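Local coordinates for sugar ABC transporter, periplasmic sugar-binding protein (Caulobacter crescentus, PDB 4IRX) that binds myo-inositol and, as a periplasmic binding protein, probably delivers it to an ABC transporter for uptake, at residues V136-P141 / V167-A172; S174-A179 / N202-M207. All blocks are in the same frame, centred on the assembly; numbering follows the deposited sequence. Where two conformers were deposited one is given.

Contact 1: residues V136-P141 / V167-A172; sequences VITNDP and VTEQTA. With INS (1,2,3,4,5,6-hexahydroxy-cyclohexane), chain C.
T138 O is approached by two groups of 167-172. A172 N gives it a nearly straight hydrogen bond of 3.1 Å, N-H...O angle 162°. T171 OG1 lies 3.0 Å from both T138 O and T138 OG1, the second a weak contact. OG1 is set anti to the backbone N of T171 (chi1 -166°), and it accepts from N173 N. P141 comes across this hydroxyl, its CG 3.3 Å from T171 OG1. The two segments run parallel, as neighbouring strands of the beta-alpha-beta unit 132-138, 144-160, 164-171. T138 N donates to Q170 O at 2.8 Å. V136 and E169 lie side by side on the face that carries T138, with V136 CB 4.0 Å from E169 CG. The carboxylate of E169 is held by H154 of helix 144-160. On the other face I137 CG2 packs on A172 CB. Past the strand end, N139 ND2 donates to O5 of myo-inositol at 2.8 Å, almost straight. That same O5 donates to D140 OD2 at 2.6 Å, an oxygen that R97 and Q20 also hold.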
loop_
_atom_site.group_PDB
_atom_site.type_symbol
_atom_site.label_atom_id
_atom_site.label_comp_id
_atom_site.label_asym_id
_atom_site.label_seq_id
_atom_site.Cartn_x
_atom_site.Cartn_y
_atom_site.Cartn_z
ATOM N N VAL A 136 -12.470 5.255 10.170
ATOM C CA VAL A 136 -11.615 4.806 9.067
ATOM C C VAL A 136 -10.534 5.853 8.821
ATOM O O VAL A 136 -10.836 7.034 8.637
ATOM C CB VAL A 136 -12.447 4.517 7.772
ATOM C CG1 VAL A 136 -11.526 4.016 6.621
ATOM C CG2 VAL A 136 -13.553 3.527 8.084
ATOM N N ILE A 137 -9.270 5.435 8.921
ATOM C CA ILE A 137 -8.122 6.310 8.669
ATOM C C ILE A 137 -7.436 5.822 7.387
ATOM O O ILE A 137 -6.924 4.704 7.324
ATOM C CB ILE A 137 -7.095 6.268 9.830
ATOM C CG1 ILE A 137 -7.778 6.589 11.168
ATOM C CG2 ILE A 137 -5.921 7.195 9.529
ATOM C CD1 ILE A 137 -8.260 8.010 11.303
ATOM N N THR A 138 -7.460 6.648 6.344
ATOM C CA THR A 138 -7.049 6.199 5.010
ATOM C C THR A 138 -5.593 6.522 4.682
ATOM O O THR A 138 -5.001 7.457 5.240
ATOM C CB THR A 138 -7.941 6.778 3.887
ATOM O OG1 THR A 138 -7.646 8.178 3.712
ATOM C CG2 THR A 138 -9.418 6.601 4.219
ATOM N N ASN A 139 -5.012 5.706 3.806
ATOM C CA ASN A 139 -3.667 5.934 3.281
ATOM C C ASN A 139 -3.678 6.865 2.058
ATOM O O ASN A 139 -4.748 7.197 1.548
ATOM C CB ASN A 139 -3.050 4.586 2.894
ATOM C CG ASN A 139 -3.821 3.881 1.785
ATOM O OD1 ASN A 139 -5.030 3.662 1.906
ATOM N ND2 ASN A 139 -3.119 3.495 0.700
ATOM N N ASP A 140 -2.476 7.245 1.604
ATOM C CA ASP A 140 -2.220 7.952 0.318
ATOM C C ASP A 140 -3.458 8.215 -0.571
ATOM O O ASP A 140 -3.810 7.378 -1.408
ATOM C CB ASP A 140 -1.213 7.145 -0.547
ATOM C CG ASP A 140 0.209 7.177 -0.031
ATOM O OD1 ASP A 140 0.702 8.223 0.478
ATOM O OD2 ASP A 140 0.897 6.144 -0.170
ATOM N N PRO A 141 -4.145 9.360 -0.377
ATOM C CA PRO A 141 -5.476 9.490 -0.988
ATOM C C PRO A 141 -5.567 9.407 -2.507
ATOM O O PRO A 141 -6.620 9.003 -2.996
ATOM C CB PRO A 141 -5.935 10.885 -0.536
ATOM C CG PRO A 141 -5.233 11.087 0.757
ATOM C CD PRO A 141 -3.891 10.396 0.644
ATOM N N VAL A 167 -18.357 6.512 11.744
ATOM C CA VAL A 167 -18.528 7.763 12.480
ATOM C C VAL A 167 -17.724 8.888 11.855
ATOM O O VAL A 167 -18.218 10.012 11.738
ATOM C CB VAL A 167 -18.245 7.562 13.964
ATOM C CG1 VAL A 167 -19.284 6.665 14.572
ATOM C CG2 VAL A 167 -16.908 6.923 14.147
ATOM N N THR A 168 -16.502 8.587 11.413
ATOM C CA THR A 168 -15.790 9.518 10.557
ATOM C C THR A 168 -14.768 8.760 9.726
ATOM O O THR A 168 -14.331 7.667 10.076
ATOM C CB THR A 168 -15.155 10.677 11.351
ATOM O OG1 THR A 168 -14.561 11.618 10.449
ATOM C CG2 THR A 168 -14.120 10.162 12.299
ATOM N N GLU A 169 -14.478 9.317 8.561
ATOM C CA GLU A 169 -13.475 8.752 7.665
ATOM C C GLU A 169 -12.540 9.891 7.279
ATOM O O GLU A 169 -13.003 10.915 6.743
ATOM C CB GLU A 169 -14.168 8.136 6.447
ATOM C CG GLU A 169 -13.247 7.579 5.369
ATOM C CD GLU A 169 -14.027 6.838 4.291
ATOM O OE1 GLU A 169 -14.808 5.910 4.626
ATOM O OE2 GLU A 169 -13.882 7.203 3.105
ATOM N N GLN A 170 -11.248 9.747 7.591
ATOM C CA GLN A 170 -10.283 10.807 7.362
ATOM C C GLN A 170 -8.978 10.217 6.897
ATOM O O GLN A 170 -8.679 9.064 7.209
ATOM C CB GLN A 170 -10.066 11.652 8.626
ATOM C CG GLN A 170 -11.310 12.471 8.981
ATOM C CD GLN A 170 -11.129 13.303 10.221
ATOM O OE1 GLN A 170 -10.053 13.859 10.449
ATOM N NE2 GLN A 170 -12.188 13.401 11.035
ATOM N N THR A 171 -8.196 10.988 6.148
ATOM C CA THR A 171 -6.877 10.507 5.763
ATOM C C THR A 171 -5.814 10.941 6.754
ATOM O O THR A 171 -5.929 11.990 7.400
ATOM C CB THR A 171 -6.479 10.927 4.331
ATOM O OG1 THR A 171 -5.339 10.148 3.936
ATOM C CG2 THR A 171 -6.144 12.412 4.253
ATOM N N ALA A 172 -4.784 10.115 6.897
ATOM C CA ALA A 172 -3.564 10.554 7.529
ATOM C C ALA A 172 -2.368 10.450 6.586
ATOM O O ALA A 172 -1.220 10.440 7.036
ATOM C CB ALA A 172 -3.327 9.831 8.848
HETATM C C1 INS C . 0.765 0.349 0.261
HETATM C C2 INS C . 1.025 0.196 1.723
HETATM C C3 INS C . 1.656 1.465 2.235
HETATM C C4 INS C . 0.734 2.623 2.028
HETATM C C5 INS C . 0.491 2.830 0.580
HETATM C C6 INS C . -0.067 1.577 -0.054
HETATM O O1 INS C . 0.144 -0.806 -0.246
HETATM O O2 INS C . -0.171 -0.084 2.385
HETATM O O3 INS C . 2.003 1.335 3.592
HETATM O O4 INS C . 1.247 3.776 2.615
HETATM O O5 INS C . -0.366 3.913 0.409
HETATM O O6 INS C . -0.332 1.762 -1.421
#

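Contact 2: residues S174-A179 / N202-M207; sequences SKRDQA and NDDMAM. With INS (1,2,3,4,5,6-hexahydroxy-cyclohexane), chain C.
S174 and N202 come together at O4 of the bound myo-inositol. S174 OG lies 2.8 Å from O4 of the ligand as a probable donor, with O5 as a weaker alternative for its proton. N202 ND2 reaches two hydroxyls, at 3.0 Å from O4 and 3.1 Å from O3 of the ligand. The other end of the same amide faces the protein: N202 OD1 accepts from M205 N at 2.8 Å. N202 is the N-cap of helix 203-215, and this capping bond helps hold its amide so that ND2 faces the ligand. The selenium of M205, a selenomethionine, lies against S174 N and CA, and A179 CB packs 3.7 Å from M205 CB. A water joins S174 O to D204 OD2, with a weak bond to N202 ND2. A second water links R176 N to D204 OD2. Two helices of the periplasmic binding protein fold meet at their N-terminal ends, beside the ligand. Further out, R176 grips D204 side-on. D204 OD1 is met by R176 NE at 2.8 Å from above the carboxylate plane, and by R176 NH2 at 2.9 Å on its anti lone pair. The guanidinium and carboxylate planes are 66° apart. The arginine chain bends at chi3 (-58°), which places NE for this salt bridge. CB of M207, also a selenomethionine, sits over the centre of the guanidinium, 3.4 Å above its plane, and E233 holds NH2 as well. An alanine in place of R176 would probably leave D204 OD1 and E233 without this cationic partner and open a gap beside M207.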
loop_
_atom_site.group_PDB
_atom_site.type_symbol
_atom_site.label_atom_id
_atom_site.label_comp_id
_atom_site.label_asym_id
_atom_site.label_seq_id
_atom_site.Cartn_x
_atom_site.Cartn_y
_atom_site.Cartn_z
ATOM N N SER A 174 -0.709 8.371 4.931
ATOM C CA SER A 174 0.328 7.351 5.141
ATOM C C SER A 174 1.493 7.868 5.995
ATOM O O SER A 174 2.678 7.594 5.726
ATOM C CB SER A 174 0.846 6.825 3.784
ATOM O OG SER A 174 -0.178 6.106 3.093
ATOM N N LYS A 175 1.161 8.658 7.003
ATOM C CA LYS A 175 2.170 9.167 7.919
ATOM C C LYS A 175 1.793 8.889 9.360
ATOM O O LYS A 175 0.680 9.196 9.794
ATOM C CB LYS A 175 2.377 10.665 7.699
ATOM C CG LYS A 175 2.874 11.036 6.300
ATOM C CD LYS A 175 4.342 10.678 6.113
ATOM C CE LYS A 175 4.663 10.327 4.660
ATOM N NZ LYS A 175 6.097 9.944 4.498
ATOM N N ARG A 176 2.713 8.302 10.108
ATOM C CA ARG A 176 2.461 7.950 11.494
ATOM C C ARG A 176 2.183 9.184 12.356
ATOM O O ARG A 176 1.297 9.143 13.237
ATOM C CB ARG A 176 3.621 7.136 12.077
ATOM C CG ARG A 176 3.298 6.603 13.454
ATOM C CD ARG A 176 4.381 5.711 13.996
ATOM N NE ARG A 176 4.625 4.581 13.117
ATOM C CZ ARG A 176 5.325 3.501 13.470
ATOM N NH1 ARG A 176 5.835 3.415 14.699
ATOM N NH2 ARG A 176 5.509 2.514 12.587
ATOM N N ASP A 177 2.915 10.275 12.093
ATOM C CA ASP A 177 2.740 11.509 12.878
ATOM C C ASP A 177 1.355 12.122 12.668
ATOM O O ASP A 177 0.710 12.571 13.640
ATOM C CB ASP A 177 3.878 12.533 12.617
ATOM C CG ASP A 177 3.937 13.006 11.174
ATOM O OD1 ASP A 177 3.906 12.157 10.273
ATOM O OD2 ASP A 177 4.017 14.235 10.934
ATOM N N GLN A 178 0.863 12.131 11.436
ATOM C CA GLN A 178 -0.498 12.592 11.168
ATOM C C GLN A 178 -1.526 11.637 11.755
ATOM O O GLN A 178 -2.554 12.058 12.282
ATOM C CB GLN A 178 -0.761 12.819 9.681
ATOM C CG GLN A 178 0.104 13.931 9.093
ATOM C CD GLN A 178 -0.170 14.148 7.615
ATOM O OE1 GLN A 178 -1.309 14.152 7.181
ATOM N NE2 GLN A 178 0.882 14.323 6.846
ATOM N N ALA A 179 -1.259 10.349 11.645
ATOM C CA ALA A 179 -2.156 9.383 12.241
ATOM C C ALA A 179 -2.370 9.631 13.735
ATOM O O ALA A 179 -3.498 9.522 14.231
ATOM C CB ALA A 179 -1.650 7.961 11.993
ATOM N N ASN A 202 -2.955 1.540 6.673
ATOM C CA ASN A 202 -1.628 0.937 6.715
ATOM C C ASN A 202 -1.160 0.786 8.155
ATOM O O ASN A 202 -1.740 1.373 9.070
ATOM C CB ASN A 202 -0.581 1.614 5.783
ATOM C CG ASN A 202 0.045 2.864 6.358
ATOM O OD1 ASN A 202 -0.273 3.295 7.461
ATOM N ND2 ASN A 202 0.955 3.458 5.609
ATOM N N ASP A 203 -0.128 -0.019 8.347
ATOM C CA ASP A 203 0.342 -0.345 9.699
ATOM C C ASP A 203 1.088 0.814 10.340
ATOM O O ASP A 203 1.016 0.990 11.539
ATOM C CB ASP A 203 1.276 -1.557 9.691
ATOM C CG ASP A 203 0.536 -2.877 9.560
ATOM O OD1 ASP A 203 -0.686 -2.947 9.881
ATOM O OD2 ASP A 203 1.216 -3.842 9.153
ATOM N N ASP A 204 1.787 1.606 9.537
ATOM C CA ASP A 204 2.499 2.794 10.037
ATOM C C ASP A 204 1.514 3.746 10.728
ATOM O O ASP A 204 1.753 4.216 11.845
ATOM C CB ASP A 204 3.224 3.473 8.853
ATOM C CG ASP A 204 4.383 4.389 9.271
ATOM O OD1 ASP A 204 4.971 4.216 10.364
ATOM O OD2 ASP A 204 4.720 5.296 8.469
HETATM N N MSE A 205 0.387 4.003 10.071
HETATM C CA MSE A 205 -0.669 4.816 10.659
HETATM C C MSE A 205 -1.320 4.113 11.829
HETATM O O MSE A 205 -1.677 4.765 12.808
HETATM C CB MSE A 205 -1.733 5.178 9.616
HETATM C CG MSE A 205 -1.229 6.109 8.498
HETATM SE SE MSE A 205 -2.643 6.639 7.296
HETATM C CE MSE A 205 -3.205 4.880 6.683
ATOM N N ALA A 206 -1.540 2.806 11.731
ATOM C CA ALA A 206 -2.091 2.038 12.835
ATOM C C ALA A 206 -1.283 2.183 14.107
ATOM O O ALA A 206 -1.863 2.250 15.187
ATOM C CB ALA A 206 -2.231 0.531 12.459
HETATM N N MSE A 207 0.041 2.270 13.985
HETATM C CA MSE A 207 0.890 2.493 15.151
HETATM C C MSE A 207 0.565 3.834 15.791
HETATM O O MSE A 207 0.433 3.928 17.022
HETATM C CB MSE A 207 2.358 2.384 14.765
HETATM C CG MSE A 207 2.724 1.011 14.230
HETATM SE SE MSE A 207 2.505 -0.461 15.444
HETATM C CE MSE A 207 3.488 0.268 16.941
HETATM C C1 INS C . 0.765 0.349 0.261
HETATM C C2 INS C . 1.025 0.196 1.723
HETATM C C3 INS C . 1.656 1.465 2.235
HETATM C C4 INS C . 0.734 2.623 2.028
HETATM C C5 INS C . 0.491 2.830 0.580
HETATM C C6 INS C . -0.067 1.577 -0.054
HETATM O O1 INS C . 0.144 -0.806 -0.246
HETATM O O2 INS C . -0.171 -0.084 2.385
HETATM O O3 INS C . 2.003 1.335 3.592
HETATM O O4 INS C . 1.247 3.776 2.615
HETATM O O5 INS C . -0.366 3.913 0.409
HETATM O O6 INS C . -0.332 1.762 -1.421
HETATM O O HOH W 1 3.631 5.012 5.983
HETATM O O HOH W 2 5.391 7.658 8.771
#

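Overall arrangement
The centres of contacts 1 and 2 are 10 Å apart, on the same side of the chain's centre. Contact 1 closes before contact 2 opens along the chain. Strand 164-171 leads through the short loop 172-175 into helix 176-189, and N202 follows strand 197-200, which borders 132-138 in the same parallel sheet of four strands. The two contacts touch directly. D140 N probably bonds to S174 OG, and the selenomethionine M205 packs against T138 and N139. Both meet myo-inositol: contact 1 through O5, contact 2 chiefly through O3 and O4. Loops and helix starts at the C-terminal ends of the strands of one parallel sheet thus form one lobe's share of the binding pocket.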